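Local atomic coordinates of transcarboxylase 5S subunit (PDB entry 1RQB), a protein that transfers a carboxyl group from the biotin of the 1.3S subunit to pyruvate, forming oxaloacetate, with one cobalt ion bound per subunit. Residues A[116-127]-A[148-158]; A[205-213]-A[239-247]. All coordinates share one frame; numbering follows the deposited sequence.

Contact 1 (A[116-127]-A[148-158])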
ATOM      1  N   ASP A 116     -16.393  -6.764  38.346  1.00 18.00           N
ATOM      2  CA  ASP A 116     -15.090  -6.133  38.600  1.00 19.48           C
ATOM      3  C   ASP A 116     -14.027  -7.122  39.086  1.00 22.05           C
ATOM      4  O   ASP A 116     -12.853  -6.966  38.752  1.00 19.29           O
ATOM      5  CB  ASP A 116     -15.233  -4.992  39.620  1.00 18.39           C
ATOM      6  CG  ASP A 116     -15.858  -3.727  39.012  1.00 26.77           C
ATOM      7  OD1 ASP A 116     -15.877  -3.596  37.763  1.00 20.63           O
ATOM      8  OD2 ASP A 116     -16.318  -2.849  39.786  1.00 25.11           O
ATOM      9  N   GLU A 117     -14.406  -8.135  39.863  1.00 18.45           N
ATOM     10  CA  GLU A 117     -13.412  -9.075  40.403  1.00 22.54           C
ATOM     11  C   GLU A 117     -12.773  -9.910  39.291  1.00 19.81           C
ATOM     12  O   GLU A 117     -11.605 -10.286  39.392  1.00 19.34           O
ATOM     13  CB  GLU A 117     -14.034 -10.025  41.429  1.00 28.17           C
ATOM     14  CG  GLU A 117     -14.966 -11.055  40.822  1.00 35.53           C
ATOM     15  CD  GLU A 117     -15.686 -11.899  41.861  1.00 36.43           C
ATOM     16  OE1 GLU A 117     -15.168 -12.067  42.989  1.00 32.62           O
ATOM     17  OE2 GLU A 117     -16.772 -12.409  41.529  1.00 38.39           O
ATOM     18  N   VAL A 118     -13.532 -10.246  38.255  1.00 17.86           N
ATOM     19  CA  VAL A 118     -12.961 -11.036  37.153  1.00 16.36           C
ATOM     20  C   VAL A 118     -11.950 -10.173  36.393  1.00 13.63           C
ATOM     21  O   VAL A 118     -10.887 -10.643  35.991  1.00 15.65           O
ATOM     22  CB  VAL A 118     -14.047 -11.512  36.172  1.00 18.99           C
ATOM     23  CG1 VAL A 118     -13.413 -12.385  35.068  1.00 15.92           C
ATOM     24  CG2 VAL A 118     -15.108 -12.303  36.921  1.00 20.07           C
ATOM     25  N   VAL A 119     -12.286  -8.902  36.201  1.00 14.17           N
ATOM     26  CA  VAL A 119     -11.380  -7.973  35.510  1.00 17.63           C
ATOM     27  C   VAL A 119     -10.091  -7.848  36.324  1.00 21.77           C
ATOM     28  O   VAL A 119      -8.989  -7.880  35.779  1.00 16.48           O
ATOM     29  CB  VAL A 119     -12.045  -6.581  35.346  1.00 17.99           C
ATOM     30  CG1 VAL A 119     -11.061  -5.585  34.752  1.00 20.40           C
ATOM     31  CG2 VAL A 119     -13.285  -6.695  34.460  1.00 19.19           C
ATOM     32  N   ASP A 120     -10.226  -7.729  37.645  1.00 19.40           N
ATOM     33  CA  ASP A 120      -9.048  -7.593  38.515  1.00 22.11           C
ATOM     34  C   ASP A 120      -8.129  -8.807  38.363  1.00 21.02           C
ATOM     35  O   ASP A 120      -6.918  -8.663  38.206  1.00 18.36           O
ATOM     36  CB  ASP A 120      -9.449  -7.467  39.992  1.00 27.94           C
ATOM     37  CG  ASP A 120      -9.769  -6.038  40.396  1.00 39.77           C
ATOM     38  OD1 ASP A 120      -8.952  -5.139  40.079  1.00 44.97           O
ATOM     39  OD2 ASP A 120     -10.825  -5.813  41.040  1.00 40.96           O
ATOM     40  N   ARG A 121      -8.711 -10.000  38.420  1.00 15.75           N
ATOM     41  CA  ARG A 121      -7.914 -11.233  38.328  1.00 13.62           C
ATOM     42  C   ARG A 121      -7.263 -11.400  36.955  1.00 14.03           C
ATOM     43  O   ARG A 121      -6.130 -11.870  36.869  1.00 12.97           O
ATOM     44  CB  ARG A 121      -8.771 -12.450  38.642  1.00 18.24           C
ATOM     45  CG  ARG A 121      -9.168 -12.515  40.119  1.00 22.59           C
ATOM     46  CD  ARG A 121     -10.003 -13.736  40.391  1.00 29.51           C
ATOM     47  NE  ARG A 121     -10.311 -13.909  41.809  1.00 30.48           N
ATOM     48  CZ  ARG A 121      -9.508 -14.517  42.682  1.00 31.48           C
ATOM     49  NH1 ARG A 121      -8.340 -15.015  42.290  1.00 31.49           N
ATOM     50  NH2 ARG A 121      -9.883 -14.650  43.948  1.00 29.03           N
ATOM     51  N   PHE A 122      -7.964 -11.034  35.886  1.00 13.60           N
ATOM     52  CA  PHE A 122      -7.391 -11.192  34.541  1.00 13.12           C
ATOM     53  C   PHE A 122      -6.172 -10.283  34.383  1.00 13.60           C
ATOM     54  O   PHE A 122      -5.113 -10.706  33.923  1.00 14.34           O
ATOM     55  CB  PHE A 122      -8.410 -10.833  33.459  1.00 13.53           C
ATOM     56  CG  PHE A 122      -7.887 -11.037  32.051  1.00 15.48           C
ATOM     57  CD1 PHE A 122      -8.090 -12.240  31.388  1.00 15.83           C
ATOM     58  CD2 PHE A 122      -7.138 -10.040  31.419  1.00 17.77           C
ATOM     59  CE1 PHE A 122      -7.547 -12.467  30.104  1.00 15.64           C
ATOM     60  CE2 PHE A 122      -6.584 -10.252  30.128  1.00 15.66           C
ATOM     61  CZ  PHE A 122      -6.794 -11.471  29.476  1.00 12.55           C
ATOM     62  N   VAL A 123      -6.331  -9.021  34.752  1.00 13.81           N
ATOM     63  CA  VAL A 123      -5.227  -8.061  34.621  1.00 12.82           C
ATOM     64  C   VAL A 123      -4.052  -8.495  35.499  1.00 17.16           C
ATOM     65  O   VAL A 123      -2.899  -8.459  35.070  1.00 13.63           O
ATOM     66  CB  VAL A 123      -5.702  -6.646  34.986  1.00 13.48           C
ATOM     67  CG1 VAL A 123      -4.529  -5.698  35.067  1.00 15.07           C
ATOM     68  CG2 VAL A 123      -6.705  -6.175  33.953  1.00 17.05           C
ATOM     69  N   ASP A 124      -4.351  -8.932  36.722  1.00 14.50           N
ATOM     70  CA  ASP A 124      -3.297  -9.378  37.647  1.00 16.93           C
ATOM     71  C   ASP A 124      -2.498 -10.536  37.044  1.00 16.53           C
ATOM     72  O   ASP A 124      -1.270 -10.517  37.077  1.00 15.10           O
ATOM     73  CB  ASP A 124      -3.906  -9.795  38.997  1.00 21.90           C
ATOM     74  CG  ASP A 124      -2.882 -10.428  39.928  1.00 34.29           C
ATOM     75  OD1 ASP A 124      -2.852 -11.676  40.019  1.00 41.54           O
ATOM     76  OD2 ASP A 124      -2.098  -9.682  40.559  1.00 37.49           O
ATOM     77  N   LYS A 125      -3.170 -11.553  36.502  1.00 13.54           N
ATOM     78  CA  LYS A 125      -2.467 -12.701  35.908  1.00 15.29           C
ATOM     79  C   LYS A 125      -1.730 -12.305  34.627  1.00 15.40           C
ATOM     80  O   LYS A 125      -0.653 -12.827  34.342  1.00 15.93           O
ATOM     81  CB  LYS A 125      -3.436 -13.861  35.635  1.00 19.52           C
ATOM     82  CG  LYS A 125      -3.831 -14.616  36.899  1.00 25.90           C
ATOM     83  CD  LYS A 125      -2.572 -15.260  37.491  1.00 24.78           C
ATOM     84  CE  LYS A 125      -2.847 -15.981  38.793  1.00 33.70           C
ATOM     85  NZ  LYS A 125      -1.583 -16.510  39.383  1.00 32.23           N
ATOM     86  N   SER A 126      -2.315 -11.410  33.838  1.00 12.05           N
ATOM     87  CA  SER A 126      -1.640 -10.937  32.620  1.00 11.66           C
ATOM     88  C   SER A 126      -0.315 -10.277  33.007  1.00 13.54           C
ATOM     89  O   SER A 126       0.732 -10.563  32.427  1.00 13.14           O
ATOM     90  CB  SER A 126      -2.519  -9.914  31.894  1.00 13.72           C
ATOM     91  OG  SER A 126      -3.647 -10.544  31.309  1.00 16.84           O
ATOM     92  N   ALA A 127      -0.362  -9.395  34.001  1.00 12.52           N
ATOM     93  CA  ALA A 127       0.845  -8.695  34.467  1.00 19.08           C
ATOM     94  C   ALA A 127       1.844  -9.695  35.054  1.00 20.42           C
ATOM     95  O   ALA A 127       3.045  -9.623  34.798  1.00 18.64           O
ATOM     96  CB  ALA A 127       0.471  -7.658  35.527  1.00 21.22           C
ATOM     97  N   HIS A 148     -12.350   0.467  35.313  1.00 16.55           N
ATOM     98  CA  HIS A 148     -11.869  -0.537  36.273  1.00 14.69           C
ATOM     99  C   HIS A 148     -10.634  -1.291  35.773  1.00 16.44           C
ATOM    100  O   HIS A 148      -9.727  -1.579  36.552  1.00 12.74           O
ATOM    101  CB  HIS A 148     -12.954  -1.540  36.632  1.00 19.67           C
ATOM    102  CG  HIS A 148     -12.631  -2.328  37.865  1.00 21.25           C
ATOM    103  ND1 HIS A 148     -12.569  -1.753  39.117  1.00 23.76           N
ATOM    104  CD2 HIS A 148     -12.281  -3.626  38.029  1.00 18.95           C
ATOM    105  CE1 HIS A 148     -12.194  -2.664  39.999  1.00 26.55           C
ATOM    106  NE2 HIS A 148     -12.011  -3.808  39.364  1.00 22.96           N
ATOM    107  N   ALA A 149     -10.602  -1.638  34.490  1.00 12.81           N
ATOM    108  CA  ALA A 149      -9.457  -2.379  33.942  1.00 13.47           C
ATOM    109  C   ALA A 149      -8.191  -1.534  34.095  1.00 15.17           C
ATOM    110  O   ALA A 149      -7.127  -2.029  34.467  1.00 14.03           O
ATOM    111  CB  ALA A 149      -9.695  -2.696  32.452  1.00 11.10           C
HETATM  112  N   MSE A 150      -8.317  -0.243  33.843  1.00 16.11           N
HETATM  113  CA  MSE A 150      -7.136   0.626  33.928  1.00 19.53           C
HETATM  114  C   MSE A 150      -6.656   0.802  35.368  1.00 18.22           C
HETATM  115  O   MSE A 150      -5.459   0.950  35.602  1.00 17.25           O
HETATM  116  CB  MSE A 150      -7.427   1.954  33.278  1.00 23.01           C
HETATM  117  CG  MSE A 150      -7.620   1.729  31.820  1.00 28.78           C
HETATM  118 SE   MSE A 150      -7.036   3.242  30.935  1.00 55.53          SE
HETATM  119  CE  MSE A 150      -8.729   3.999  30.955  1.00  6.70           C
ATOM    120  N   ALA A 151      -7.577   0.804  36.321  1.00 11.85           N
ATOM    121  CA  ALA A 151      -7.161   0.918  37.727  1.00 14.96           C
ATOM    122  C   ALA A 151      -6.402  -0.356  38.104  1.00 14.00           C
ATOM    123  O   ALA A 151      -5.428  -0.323  38.855  1.00 12.74           O
ATOM    124  CB  ALA A 151      -8.378   1.084  38.632  1.00 11.98           C
ATOM    125  N   ALA A 152      -6.868  -1.482  37.572  1.00 18.98           N
ATOM    126  CA  ALA A 152      -6.220  -2.774  37.845  1.00 15.88           C
ATOM    127  C   ALA A 152      -4.823  -2.781  37.220  1.00 16.08           C
ATOM    128  O   ALA A 152      -3.884  -3.352  37.772  1.00 13.62           O
ATOM    129  CB  ALA A 152      -7.066  -3.909  37.284  1.00 14.67           C
ATOM    130  N   VAL A 153      -4.671  -2.139  36.067  1.00 12.86           N
ATOM    131  CA  VAL A 153      -3.350  -2.097  35.425  1.00 11.43           C
ATOM    132  C   VAL A 153      -2.392  -1.259  36.275  1.00 14.65           C
ATOM    133  O   VAL A 153      -1.230  -1.621  36.458  1.00 15.53           O
ATOM    134  CB  VAL A 153      -3.453  -1.526  33.986  1.00 13.08           C
ATOM    135  CG1 VAL A 153      -2.065  -1.267  33.415  1.00 10.31           C
ATOM    136  CG2 VAL A 153      -4.203  -2.517  33.106  1.00  9.83           C
ATOM    137  N   LYS A 154      -2.882  -0.140  36.806  1.00 14.95           N
ATOM    138  CA  LYS A 154      -2.046   0.729  37.647  1.00 18.88           C
ATOM    139  C   LYS A 154      -1.678  -0.009  38.938  1.00 18.39           C
ATOM    140  O   LYS A 154      -0.565   0.118  39.444  1.00 19.67           O
ATOM    141  CB  LYS A 154      -2.783   2.035  37.985  1.00 21.83           C
ATOM    142  CG  LYS A 154      -3.159   2.869  36.767  1.00 31.58           C
ATOM    143  CD  LYS A 154      -1.928   3.200  35.921  1.00 35.98           C
ATOM    144  CE  LYS A 154      -0.889   3.982  36.723  1.00 41.98           C
ATOM    145  NZ  LYS A 154       0.383   4.205  35.972  1.00 41.79           N
ATOM    146  N   LYS A 155      -2.623  -0.774  39.471  1.00 19.49           N
ATOM    147  CA  LYS A 155      -2.382  -1.547  40.698  1.00 23.56           C
ATOM    148  C   LYS A 155      -1.221  -2.515  40.462  1.00 25.60           C
ATOM    149  O   LYS A 155      -0.371  -2.706  41.330  1.00 25.70           O
ATOM    150  CB  LYS A 155      -3.627  -2.355  41.080  1.00 26.10           C
ATOM    151  CG  LYS A 155      -3.423  -3.232  42.325  1.00 31.96           C
ATOM    152  CD  LYS A 155      -4.635  -4.104  42.635  1.00 35.84           C
ATOM    153  CE  LYS A 155      -5.892  -3.273  42.876  1.00 41.76           C
ATOM    154  NZ  LYS A 155      -7.023  -4.101  43.388  1.00 43.29           N
ATOM    155  N   ALA A 156      -1.185  -3.114  39.275  1.00 23.15           N
ATOM    156  CA  ALA A 156      -0.134  -4.084  38.933  1.00 21.22           C
ATOM    157  C   ALA A 156       1.177  -3.368  38.607  1.00 19.18           C
ATOM    158  O   ALA A 156       2.196  -4.011  38.357  1.00 22.36           O
ATOM    159  CB  ALA A 156      -0.578  -4.936  37.752  1.00 21.09           C
ATOM    160  N   GLY A 157       1.151  -2.041  38.604  1.00 19.08           N
ATOM    161  CA  GLY A 157       2.347  -1.272  38.306  1.00 21.43           C
ATOM    162  C   GLY A 157       2.734  -1.269  36.830  1.00 22.42           C
ATOM    163  O   GLY A 157       3.879  -0.989  36.482  1.00 20.38           O
ATOM    164  N   LYS A 158       1.778  -1.560  35.958  1.00 18.34           N
ATOM    165  CA  LYS A 158       2.066  -1.608  34.517  1.00 13.99           C
ATOM    166  C   LYS A 158       1.604  -0.319  33.833  1.00 17.88           C
ATOM    167  O   LYS A 158       1.067   0.583  34.473  1.00 13.98           O
ATOM    168  CB  LYS A 158       1.403  -2.842  33.896  1.00 15.80           C
ATOM    169  CG  LYS A 158       1.873  -4.140  34.558  1.00 18.99           C
ATOM    170  CD  LYS A 158       3.395  -4.266  34.530  1.00 16.63           C
ATOM    171  CE  LYS A 158       3.856  -5.554  35.218  1.00 18.15           C
ATOM    172  NZ  LYS A 158       5.351  -5.676  35.275  1.00 23.89           N
TER
HETATM  173  O   HOH W   1      -9.057  -2.140  39.540  1.00 36.23           O
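Two neighbouring outer helices of the TIM barrel, 116-128 and 144-155, meet where His148 is gripped by Asp116 and Asp120. The short segments run roughly the same way, with axes 9.0 Å apart. His148 NE2 donates to Asp120 OD2 at 2.9 Å with an N-H...O angle of 157°. The oxygen lies in the ring plane, but the N-H reaches it from above the carboxylate plane. The Asp120 carboxylate is turned steeply across the ring plane. Asp116 instead lies over one face of the imidazole. Its carboxylate is stacked on the ring, 17° from parallel, and its CB makes a CH-pi contact 3.7 Å from the centroid. Arg421 and Gln106 hold Asp116 OD1 from outside. His148 CG is anti to the backbone N (chi1 -164°), which swings the ring toward helix 116-128. An alanine here would lose both the stack and the N-H, and is likely to leave the Asp120 carboxylate freer to turn. Water 1 donates to Asp120 OD1 and to His148 O, a second link between the helices. Lys155 NZ adds a long salt bridge to Asp120 OD1. Further along, the contact turns apolar. Val123 CG1 sits 3.8 Å from both Ala152 CB and Val153 CG2. Past the helix end, where Gly157 closes a Schellman motif, Ala127 CB meets Ala156 CB at 3.7 Å.

Contact 2 (A[205-213]-A[239-247])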
ATOM      1  N   PRO A 205      -7.235  15.629   9.712  1.00 12.94           N
ATOM      2  CA  PRO A 205      -7.834  15.309  11.017  1.00 11.65           C
ATOM      3  C   PRO A 205      -6.775  14.738  11.964  1.00 11.24           C
ATOM      4  O   PRO A 205      -6.766  15.028  13.159  1.00 11.56           O
ATOM      5  CB  PRO A 205      -8.908  14.281  10.659  1.00 15.13           C
ATOM      6  CG  PRO A 205      -9.355  14.721   9.298  1.00 16.88           C
ATOM      7  CD  PRO A 205      -8.060  15.109   8.605  1.00 13.66           C
ATOM      8  N   ALA A 206      -5.862  13.924  11.431  1.00  9.17           N
ATOM      9  CA  ALA A 206      -4.801  13.345  12.268  1.00  8.44           C
ATOM     10  C   ALA A 206      -3.993  14.477  12.910  1.00 10.72           C
ATOM     11  O   ALA A 206      -3.769  14.505  14.119  1.00 11.60           O
ATOM     12  CB  ALA A 206      -3.865  12.449  11.409  1.00  7.39           C
ATOM     13  N   TYR A 207      -3.554  15.408  12.083  1.00 10.98           N
ATOM     14  CA  TYR A 207      -2.773  16.558  12.560  1.00 10.95           C
ATOM     15  C   TYR A 207      -3.582  17.368  13.579  1.00 11.95           C
ATOM     16  O   TYR A 207      -3.107  17.649  14.679  1.00 12.48           O
ATOM     17  CB  TYR A 207      -2.400  17.452  11.366  1.00 11.08           C
ATOM     18  CG  TYR A 207      -1.614  18.688  11.750  1.00  9.75           C
ATOM     19  CD1 TYR A 207      -0.216  18.686  11.741  1.00 14.72           C
ATOM     20  CD2 TYR A 207      -2.268  19.855  12.139  1.00 14.30           C
ATOM     21  CE1 TYR A 207       0.507  19.826  12.114  1.00 15.69           C
ATOM     22  CE2 TYR A 207      -1.554  21.000  12.511  1.00 15.46           C
ATOM     23  CZ  TYR A 207      -0.174  20.978  12.498  1.00 15.73           C
ATOM     24  OH  TYR A 207       0.526  22.103  12.867  1.00 16.99           O
ATOM     25  N   ASP A 208      -4.811  17.739  13.228  1.00  9.45           N
ATOM     26  CA  ASP A 208      -5.668  18.577  14.081  1.00 14.36           C
ATOM     27  C   ASP A 208      -5.970  17.938  15.439  1.00 13.77           C
ATOM     28  O   ASP A 208      -5.924  18.608  16.470  1.00 13.20           O
ATOM     29  CB  ASP A 208      -6.994  18.892  13.380  1.00 16.15           C
ATOM     30  CG  ASP A 208      -6.820  19.777  12.156  1.00 19.69           C
ATOM     31  OD1 ASP A 208      -5.703  20.272  11.919  1.00 22.71           O
ATOM     32  OD2 ASP A 208      -7.818  19.985  11.430  1.00 22.88           O
ATOM     33  N   ILE A 209      -6.285  16.651  15.464  1.00 14.14           N
ATOM     34  CA  ILE A 209      -6.617  15.994  16.737  1.00 14.05           C
ATOM     35  C   ILE A 209      -5.373  15.849  17.616  1.00 12.38           C
ATOM     36  O   ILE A 209      -5.406  16.166  18.805  1.00 14.42           O
ATOM     37  CB  ILE A 209      -7.277  14.600  16.492  1.00 13.25           C
ATOM     38  CG1 ILE A 209      -8.668  14.792  15.877  1.00 14.95           C
ATOM     39  CG2 ILE A 209      -7.417  13.831  17.808  1.00 13.53           C
ATOM     40  CD1 ILE A 209      -9.256  13.517  15.254  1.00 15.66           C
ATOM     41  N   ILE A 210      -4.278  15.361  17.048  1.00 11.91           N
ATOM     42  CA  ILE A 210      -3.048  15.178  17.833  1.00 12.79           C
ATOM     43  C   ILE A 210      -2.576  16.528  18.374  1.00 13.51           C
ATOM     44  O   ILE A 210      -2.178  16.649  19.532  1.00 12.07           O
ATOM     45  CB  ILE A 210      -1.905  14.572  16.983  1.00 15.14           C
ATOM     46  CG1 ILE A 210      -2.274  13.159  16.518  1.00 20.78           C
ATOM     47  CG2 ILE A 210      -0.613  14.534  17.797  1.00 13.06           C
ATOM     48  CD1 ILE A 210      -2.485  12.197  17.632  1.00 23.32           C
ATOM     49  N   LYS A 211      -2.637  17.548  17.533  1.00 12.79           N
ATOM     50  CA  LYS A 211      -2.207  18.893  17.942  1.00 15.41           C
ATOM     51  C   LYS A 211      -3.122  19.428  19.048  1.00 16.54           C
ATOM     52  O   LYS A 211      -2.652  20.011  20.023  1.00 13.16           O
ATOM     53  CB  LYS A 211      -2.241  19.820  16.722  1.00 16.47           C
ATOM     54  CG  LYS A 211      -1.596  21.182  16.943  1.00 29.08           C
ATOM     55  CD  LYS A 211      -0.115  20.999  17.287  1.00 33.76           C
ATOM     56  CE  LYS A 211       0.606  22.336  17.415  1.00 39.49           C
ATOM     57  NZ  LYS A 211       0.684  23.026  16.098  1.00 36.74           N
ATOM     58  N   ALA A 212      -4.431  19.227  18.921  1.00 11.92           N
ATOM     59  CA  ALA A 212      -5.370  19.751  19.924  1.00 15.12           C
ATOM     60  C   ALA A 212      -5.173  19.066  21.277  1.00 17.56           C
ATOM     61  O   ALA A 212      -5.285  19.704  22.323  1.00 15.49           O
ATOM     62  CB  ALA A 212      -6.818  19.594  19.445  1.00 13.08           C
ATOM     63  N   ILE A 213      -4.891  17.769  21.269  1.00 12.85           N
ATOM     64  CA  ILE A 213      -4.682  17.045  22.532  1.00 13.70           C
ATOM     65  C   ILE A 213      -3.400  17.544  23.200  1.00 15.88           C
ATOM     66  O   ILE A 213      -3.385  17.835  24.396  1.00 15.49           O
ATOM     67  CB  ILE A 213      -4.603  15.512  22.294  1.00 11.11           C
ATOM     68  CG1 ILE A 213      -5.980  14.996  21.849  1.00 14.69           C
ATOM     69  CG2 ILE A 213      -4.194  14.793  23.591  1.00 14.24           C
ATOM     70  CD1 ILE A 213      -6.034  13.484  21.508  1.00 14.58           C
HETATM   71  N   MSE A 239       2.431  10.500   8.827  1.00  8.37           N
HETATM   72  CA  MSE A 239       3.402  11.590   8.640  1.00  8.89           C
HETATM   73  C   MSE A 239       2.847  12.876   9.259  1.00  9.72           C
HETATM   74  O   MSE A 239       3.566  13.596   9.949  1.00 10.33           O
HETATM   75  CB  MSE A 239       3.686  11.826   7.152  1.00  9.62           C
HETATM   76  CG  MSE A 239       4.680  12.963   6.883  1.00 15.19           C
HETATM   77 SE   MSE A 239       6.522  12.532   7.454  1.00 34.21          SE
HETATM   78  CE  MSE A 239       6.601  13.558   9.059  1.00 23.54           C
ATOM     79  N   LYS A 240       1.574  13.178   9.007  1.00  6.60           N
ATOM     80  CA  LYS A 240       0.947  14.379   9.582  1.00 10.44           C
ATOM     81  C   LYS A 240       0.859  14.267  11.105  1.00 11.80           C
ATOM     82  O   LYS A 240       0.981  15.268  11.813  1.00 10.65           O
ATOM     83  CB  LYS A 240      -0.461  14.598   8.988  1.00 11.73           C
ATOM     84  CG  LYS A 240      -0.409  15.125   7.568  1.00 18.58           C
ATOM     85  CD  LYS A 240       0.289  16.465   7.585  1.00 28.37           C
ATOM     86  CE  LYS A 240       0.477  17.046   6.205  1.00 31.15           C
ATOM     87  NZ  LYS A 240       1.353  18.249   6.294  1.00 34.28           N
ATOM     88  N   ALA A 241       0.647  13.055  11.613  1.00  7.53           N
ATOM     89  CA  ALA A 241       0.563  12.873  13.069  1.00 12.05           C
ATOM     90  C   ALA A 241       1.938  13.143  13.684  1.00  7.97           C
ATOM     91  O   ALA A 241       2.047  13.708  14.771  1.00 10.06           O
ATOM     92  CB  ALA A 241       0.093  11.449  13.409  1.00  9.00           C
ATOM     93  N   ILE A 242       2.988  12.748  12.979  1.00  7.22           N
ATOM     94  CA  ILE A 242       4.356  12.983  13.465  1.00  9.05           C
ATOM     95  C   ILE A 242       4.630  14.489  13.446  1.00  8.96           C
ATOM     96  O   ILE A 242       5.239  15.031  14.367  1.00 11.33           O
ATOM     97  CB  ILE A 242       5.378  12.206  12.598  1.00  7.71           C
ATOM     98  CG1 ILE A 242       5.250  10.708  12.909  1.00  8.44           C
ATOM     99  CG2 ILE A 242       6.817  12.717  12.861  1.00  8.18           C
ATOM    100  CD1 ILE A 242       5.977   9.802  11.926  1.00 11.69           C
ATOM    101  N   GLU A 243       4.165  15.184  12.416  1.00 12.15           N
ATOM    102  CA  GLU A 243       4.363  16.640  12.382  1.00 11.06           C
ATOM    103  C   GLU A 243       3.601  17.294  13.538  1.00 10.90           C
ATOM    104  O   GLU A 243       4.028  18.318  14.068  1.00 14.83           O
ATOM    105  CB  GLU A 243       3.906  17.226  11.030  1.00 11.99           C
ATOM    106  CG  GLU A 243       4.763  16.737   9.846  1.00 11.85           C
ATOM    107  CD  GLU A 243       4.282  17.233   8.473  1.00 24.83           C
ATOM    108  OE1 GLU A 243       3.066  17.485   8.308  1.00 24.57           O
ATOM    109  OE2 GLU A 243       5.130  17.353   7.550  1.00 25.10           O
ATOM    110  N   ALA A 244       2.488  16.691  13.954  1.00 10.45           N
ATOM    111  CA  ALA A 244       1.685  17.265  15.043  1.00 12.17           C
ATOM    112  C   ALA A 244       2.260  16.891  16.411  1.00 14.41           C
ATOM    113  O   ALA A 244       1.796  17.389  17.435  1.00 15.25           O
ATOM    114  CB  ALA A 244       0.238  16.811  14.936  1.00 10.88           C
ATOM    115  N   GLY A 245       3.249  16.002  16.439  1.00 12.46           N
ATOM    116  CA  GLY A 245       3.863  15.627  17.707  1.00 13.51           C
ATOM    117  C   GLY A 245       3.570  14.255  18.303  1.00 10.89           C
ATOM    118  O   GLY A 245       3.858  14.022  19.478  1.00 12.36           O
ATOM    119  N   VAL A 246       3.014  13.338  17.518  1.00  9.15           N
ATOM    120  CA  VAL A 246       2.705  12.004  18.056  1.00  9.30           C
ATOM    121  C   VAL A 246       3.993  11.331  18.535  1.00  9.86           C
ATOM    122  O   VAL A 246       5.049  11.442  17.913  1.00 12.09           O
ATOM    123  CB  VAL A 246       1.955  11.134  17.011  1.00  9.25           C
ATOM    124  CG1 VAL A 246       2.932  10.537  15.977  1.00  7.00           C
ATOM    125  CG2 VAL A 246       1.177  10.041  17.739  1.00 14.75           C
ATOM    126  N   ASP A 247       3.886  10.603  19.641  1.00 10.23           N
ATOM    127  CA  ASP A 247       5.055   9.976  20.275  1.00 10.77           C
ATOM    128  C   ASP A 247       5.413   8.616  19.674  1.00 13.60           C
ATOM    129  O   ASP A 247       6.595   8.309  19.526  1.00 10.09           O
ATOM    130  CB  ASP A 247       4.783   9.815  21.770  1.00 15.79           C
ATOM    131  CG  ASP A 247       4.481  11.145  22.436  1.00 23.01           C
ATOM    132  OD1 ASP A 247       5.439  11.802  22.887  1.00 26.99           O
ATOM    133  OD2 ASP A 247       3.296  11.551  22.474  1.00 22.88           O
TER
HETATM  134  O   HOH W   2       3.010  20.845  15.369  1.00 23.48           O
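Ala244 CB fits between Tyr207 and Ile210 where helix 203-217 packs on the last part of helix 234-243, two neighbouring outer helices of the TIM barrel. The short segments run the same way, 28° apart, with axes only 7.7 Å from each other. The small methyl is consistent with so close an approach. It lies 3.5 Å from Tyr207 O. Tyr207 CD1 and Ile210 CB are each 3.7 Å from it, so it touches backbone as well as side chains. The Tyr207 ring comes alongside. Its CG is anti to the backbone N (chi1 179°), and its CD1 edge is 3.6 Å from Lys240 O. Deeper in, Ile210 CG2 packs by Val246 N, and its CD1 faces Val246 CG2 more loosely at 4.3 Å. Strand 223-225 lies under this side, with Ile223 against Ile210 and Val246. Gly245, at positive phi, closes a Schellman motif, and the chain then leads into strand 248-251.

The polar side is looser. Water 2 donates to Glu243 O at 3.0 Å and is held only weakly by Lys211 NZ. That ammonium makes a weak bond to Tyr207 OH and a salt bridge to Glu18, whose carbonyl oxygen also bonds Tyr207 OH. Lys240 NZ bridges to Glu243 OE1 on its own helix and to Glu243 of the second subunit. No direct hydrogen bond joins the two segments. Their grip is therefore mainly apolar, while the charges of Lys240 and Glu243 serve the dimer interface.

Overall arrangement
Contact 1 comes first along the chain and closes before contact 2 opens. Both lie in the pyruvate carboxyltransferase range and join neighbouring helices on the outside of one TIM barrel. Their centres are 30 Å apart, with nearest atoms about 14 Å apart, and they do not touch. In contact 1 strand 133-136 lies between the two helices in sequence; in contact 2 it is strand 223-225. Each contact thus pairs consecutive helices on either side of one strand in sequence, as in the repeated beta-alpha order of a TIM barrel. Contact 1 lies away from the annotated sites. In contact 2, the side chain of Val246 is about 9 Å from that of cobalt ligand His226, and its segments also reach the second subunit.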